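Local coordinates for salivary protein FS50 (Xenopsylla cheopis, PDB 5K6D), which inhibits the host voltage-gated sodium channel Nav1.5 as a small, disulfide-rich toxin of flea saliva, at residues G34-S37 and D38-A42; G43-D46 and K47-G51. One frame throughout, in Å; residues are numbered along the deposited sequence. Where two conformers were deposited one is given.

In the fold
Contacts 1 and 2 follow each other along one piece of chain, their centres about 12 Å apart, and both use helix 38-51. Contact 1 joins the loop that follows strand 26-28 to the first turn and a half of the helix, at the surface and about 14 Å from the centre of the chain. Contact 2 lies further along the same helix, about 7 Å from that centre, where two cysteines tie the helix to strand 73-76 of the three-stranded sheet. A salt bridge joins the two contacts, Asp36 OD2 to Lys44 NZ at 2.8 Å. Helix 38-51 thus has its start held by its own preceding loop and its later turns by disulfides.

Contact 1 (G34-S37 and D38-A42); sequences GTDS and DQKKA
Ser37 and Lys40 meet in the N-cap of helix 38-51: Ser37 OG accepts the backbone N-H of Lys40 at 3.0 Å, with the hydrogen pointing almost straight at it (164°). A chi1 of 77° puts OG between the serine's own N and carbonyl carbon, where the N-H of Lys40 can reach it. The backbone adds the opening helical bond, Lys41 N to Ser37 O, 2.9 Å.

The longest reach is that of Lys41, whose side chain, extended beyond CG, runs back along the loop. Its NZ gives a 2.8 Å hydrogen bond to Gly34 O, approaching from above the carbonyl plane (42° out of it), and a further one to Cys32 O. On the way CE passes 3.3 Å from Asp36 O. That carbonyl receives a hydrogen bond from a water, 2.6 Å from Asp36 O, whose other proton goes to Asp38 OD1 at 3.0 Å; the same water accepts only weakly from Lys41 NZ.

Van der Waals contact comes from Lys40, whose methylenes, in the conformer described, pass at a slant over the Asp36 carboxylate and bring Lys40 CD to 3.4 Å from Asp36 OD2. The salt-bridge partner of this carboxylate is Lys44.

The chemistry is that of a capped helix start whose incoming loop is bound by a lysine reaching back from the helix. The ammonium probably polarises the carbonyls that receive it. The carboxylate of Asp38, in the first turn, is probably stabilised by the helix dipole, while the charge of Asp36 is probably balanced by Lys44.

Contact 2 (G43-D46 and K47-G51); sequences GKCD and KHCTG
Asp46 and Thr50, one turn apart on helix 38-51, meet through backbone, water and side chain. Thr50 N donates to Asp46 O at 2.9 Å, and a water bridges the two side chains, giving a proton to Asp46 OD2 (2.9 Å) and lying 2.8 Å from Thr50 OG1. The methyl of Thr50 comes in at an angle to the carboxylate, CG2 being 4.1 Å from Asp46 OD2. With CG anti to the backbone N (chi1 -161°), the carboxylate is placed between two partners, the water at OD2 and, at OD1, the N-H of Gly58 in strand 57-60.

Cys45 and Cys49 provide a second, covalent link to the sheet. They are the CXXXC pair of a cysteine-stabilised alpha/beta motif, and each is disulfide-bonded to strand 73-76: Cys45 to Cys73, Cys49 to Cys75. SG of Cys45 and SG of Cys49 are in van der Waals contact at 4.0 Å. Cys49 SG also lies 3.1 Å from Cys45 O, the carbonyl that accepts the backbone N-H of Cys49.

Lys47 touches the preceding turn chiefly with its root. Its N is bonded to Gly43 O at 3.0 Å, and its CB rests 3.4 Å from that same oxygen. Beyond CB the chain kinks twice, chi2 56° and chi3 63°, carrying the amine away from residues 43-46. Next to it, His48 N bonds to Lys44 O, while the imidazole leads off to the N-terminal part of the protein, where NE2 is hydrogen-bonded to Cys8 O.

Contact 1 (G34-S37 and D38-A42)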
loop_
_atom_site.group_PDB
_atom_site.type_symbol
_atom_site.label_atom_id
_atom_site.label_comp_id
_atom_site.label_asym_id
_atom_site.label_seq_id
_atom_site.Cartn_x
_atom_site.Cartn_y
_atom_site.Cartn_z
ATOM N N GLY A 34 -0.662 -13.284 4.709
ATOM C CA GLY A 34 0.039 -14.134 5.649
ATOM C C GLY A 34 -0.602 -14.217 7.016
ATOM O O GLY A 34 -1.731 -13.768 7.220
ATOM N N THR A 35 0.135 -14.791 7.964
ATOM C CA THR A 35 -0.424 -15.142 9.260
ATOM C C THR A 35 -0.016 -14.224 10.412
ATOM O O THR A 35 -0.385 -14.481 11.556
ATOM C CB THR A 35 -0.030 -16.580 9.640
ATOM O OG1 THR A 35 1.396 -16.695 9.645
ATOM C CG2 THR A 35 -0.603 -17.572 8.633
ATOM N N ASP A 36 0.740 -13.166 10.129
ATOM C CA ASP A 36 1.127 -12.230 11.187
ATOM C C ASP A 36 -0.095 -11.536 11.781
ATOM O O ASP A 36 -1.163 -11.495 11.165
ATOM C CB ASP A 36 2.108 -11.175 10.668
ATOM C CG ASP A 36 3.500 -11.728 10.418
ATOM O OD1 ASP A 36 3.800 -12.850 10.874
ATOM O OD2 ASP A 36 4.295 -11.016 9.765
ATOM N N SER A 37 0.066 -11.001 12.989
ATOM C CA SER A 37 -1.022 -10.308 13.669
ATOM C C SER A 37 -1.475 -9.093 12.872
ATOM O O SER A 37 -0.716 -8.547 12.063
ATOM C CB SER A 37 -0.593 -9.867 15.061
ATOM O OG SER A 37 0.239 -8.719 14.977
ATOM N N ASP A 38 -2.710 -8.659 13.093
ATOM C CA ASP A 38 -3.198 -7.468 12.419
ATOM C C ASP A 38 -2.347 -6.251 12.775
ATOM O O ASP A 38 -2.127 -5.392 11.924
ATOM C CB ASP A 38 -4.665 -7.212 12.757
ATOM C CG ASP A 38 -5.608 -8.138 12.007
ATOM O OD1 ASP A 38 -5.248 -8.600 10.906
ATOM O OD2 ASP A 38 -6.715 -8.394 12.520
ATOM N N GLN A 39 -1.856 -6.179 14.011
ATOM C CA GLN A 39 -0.999 -5.061 14.398
ATOM C C GLN A 39 0.316 -5.078 13.630
ATOM O O GLN A 39 0.773 -4.038 13.157
ATOM C CB GLN A 39 -0.736 -5.075 15.903
ATOM C CG GLN A 39 -1.851 -4.431 16.703
ATOM C CD GLN A 39 -1.837 -2.922 16.578
ATOM O OE1 GLN A 39 -0.897 -2.265 17.016
ATOM N NE2 GLN A 39 -2.876 -2.365 15.969
ATOM N N LYS A 40 0.931 -6.249 13.503
ATOM C CA LYS A 40 2.186 -6.339 12.765
ATOM C C LYS A 40 1.967 -6.026 11.285
ATOM O O LYS A 40 2.757 -5.294 10.671
ATOM C CB LYS A 40 2.830 -7.719 12.936
ATOM C CG LYS A 40 4.144 -7.846 12.165
ATOM C CD LYS A 40 4.918 -9.102 12.517
ATOM C CE LYS A 40 5.494 -9.028 13.920
ATOM N NZ LYS A 40 6.507 -10.100 14.135
ATOM N N LYS A 41 0.893 -6.558 10.709
ATOM C CA LYS A 41 0.544 -6.236 9.326
ATOM C C LYS A 41 0.317 -4.732 9.158
ATOM O O LYS A 41 0.710 -4.148 8.145
ATOM C CB LYS A 41 -0.702 -6.997 8.882
ATOM C CG LYS A 41 -0.511 -8.487 8.712
ATOM C CD LYS A 41 -1.832 -9.159 8.398
ATOM C CE LYS A 41 -1.640 -10.619 8.037
ATOM N NZ LYS A 41 -2.888 -11.201 7.464
ATOM N N ALA A 42 -0.332 -4.106 10.139
ATOM C CA ALA A 42 -0.580 -2.669 10.082
ATOM C C ALA A 42 0.730 -1.897 10.024
ATOM O O ALA A 42 0.840 -0.897 9.316
ATOM C CB ALA A 42 -1.408 -2.215 11.268
HETATM O O HOH W 1 -3.749 -11.196 10.836
#

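Contact 2 (G43-D46 and K47-G51)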
loop_
_atom_site.group_PDB
_atom_site.type_symbol
_atom_site.label_atom_id
_atom_site.label_comp_id
_atom_site.label_asym_id
_atom_site.label_seq_id
_atom_site.Cartn_x
_atom_site.Cartn_y
_atom_site.Cartn_z
ATOM N N GLY A 43 1.723 -2.356 10.776
ATOM C CA GLY A 43 3.025 -1.715 10.770
ATOM C C GLY A 43 3.747 -1.905 9.446
ATOM O O GLY A 43 4.336 -0.965 8.900
ATOM N N LYS A 44 3.708 -3.122 8.918
ATOM C CA LYS A 44 4.318 -3.380 7.620
ATOM C C LYS A 44 3.682 -2.510 6.546
ATOM O O LYS A 44 4.369 -1.922 5.714
ATOM C CB LYS A 44 4.186 -4.848 7.227
ATOM C CG LYS A 44 4.962 -5.802 8.102
ATOM C CD LYS A 44 5.046 -7.194 7.488
ATOM C CE LYS A 44 3.907 -8.089 7.938
ATOM N NZ LYS A 44 4.052 -9.479 7.409
ATOM N N CYS A 45 2.359 -2.435 6.563
ATOM C CA CYS A 45 1.637 -1.662 5.569
ATOM C C CYS A 45 1.959 -0.183 5.706
ATOM O O CYS A 45 2.276 0.476 4.719
ATOM C CB CYS A 45 0.138 -1.919 5.705
ATOM S SG CYS A 45 -0.911 -0.859 4.693
ATOM N N ASP A 46 1.904 0.350 6.922
ATOM C CA ASP A 46 2.158 1.768 7.070
ATOM C C ASP A 46 3.554 2.141 6.585
ATOM O O ASP A 46 3.728 3.148 5.905
ATOM C CB ASP A 46 1.959 2.218 8.509
ATOM C CG ASP A 46 1.759 3.706 8.599
ATOM O OD1 ASP A 46 0.678 4.192 8.194
ATOM O OD2 ASP A 46 2.694 4.396 9.022
ATOM N N LYS A 47 4.546 1.320 6.922
ATOM C CA LYS A 47 5.917 1.593 6.507
ATOM C C LYS A 47 6.119 1.399 5.005
ATOM O O LYS A 47 6.853 2.158 4.379
ATOM C CB LYS A 47 6.884 0.712 7.298
ATOM C CG LYS A 47 8.336 0.737 6.824
ATOM C CD LYS A 47 8.992 2.116 6.766
ATOM C CE LYS A 47 9.099 2.781 8.121
ATOM N NZ LYS A 47 10.070 3.919 8.085
ATOM N N HIS A 48 5.492 0.394 4.409
ATOM C CA HIS A 48 5.551 0.286 2.954
ATOM C C HIS A 48 4.977 1.557 2.325
ATOM O O HIS A 48 5.541 2.120 1.377
ATOM C CB HIS A 48 4.802 -0.961 2.477
ATOM C CG HIS A 48 4.833 -1.147 0.997
ATOM N ND1 HIS A 48 5.900 -1.709 0.324
ATOM C CD2 HIS A 48 3.923 -0.799 0.057
ATOM C CE1 HIS A 48 5.630 -1.713 -0.970
ATOM N NE2 HIS A 48 4.439 -1.168 -1.157
ATOM N N CYS A 49 3.878 2.035 2.884
ATOM C CA CYS A 49 3.239 3.230 2.356
ATOM C C CYS A 49 4.101 4.474 2.488
ATOM O O CYS A 49 4.210 5.250 1.540
ATOM C CB CYS A 49 1.894 3.467 3.039
ATOM S SG CYS A 49 0.668 2.200 2.650
ATOM N N THR A 50 4.713 4.684 3.651
ATOM C CA THR A 50 5.525 5.884 3.826
ATOM C C THR A 50 6.913 5.735 3.203
ATOM O O THR A 50 7.464 6.696 2.655
ATOM C CB THR A 50 5.704 6.256 5.307
ATOM O OG1 THR A 50 6.370 5.187 5.992
ATOM C CG2 THR A 50 4.354 6.545 5.974
ATOM N N GLY A 51 7.488 4.536 3.293
ATOM C CA GLY A 51 8.860 4.331 2.880
ATOM C C GLY A 51 9.064 3.947 1.434
ATOM O O GLY A 51 10.140 4.181 0.891
HETATM O O HOH W 2 5.582 4.334 8.538
#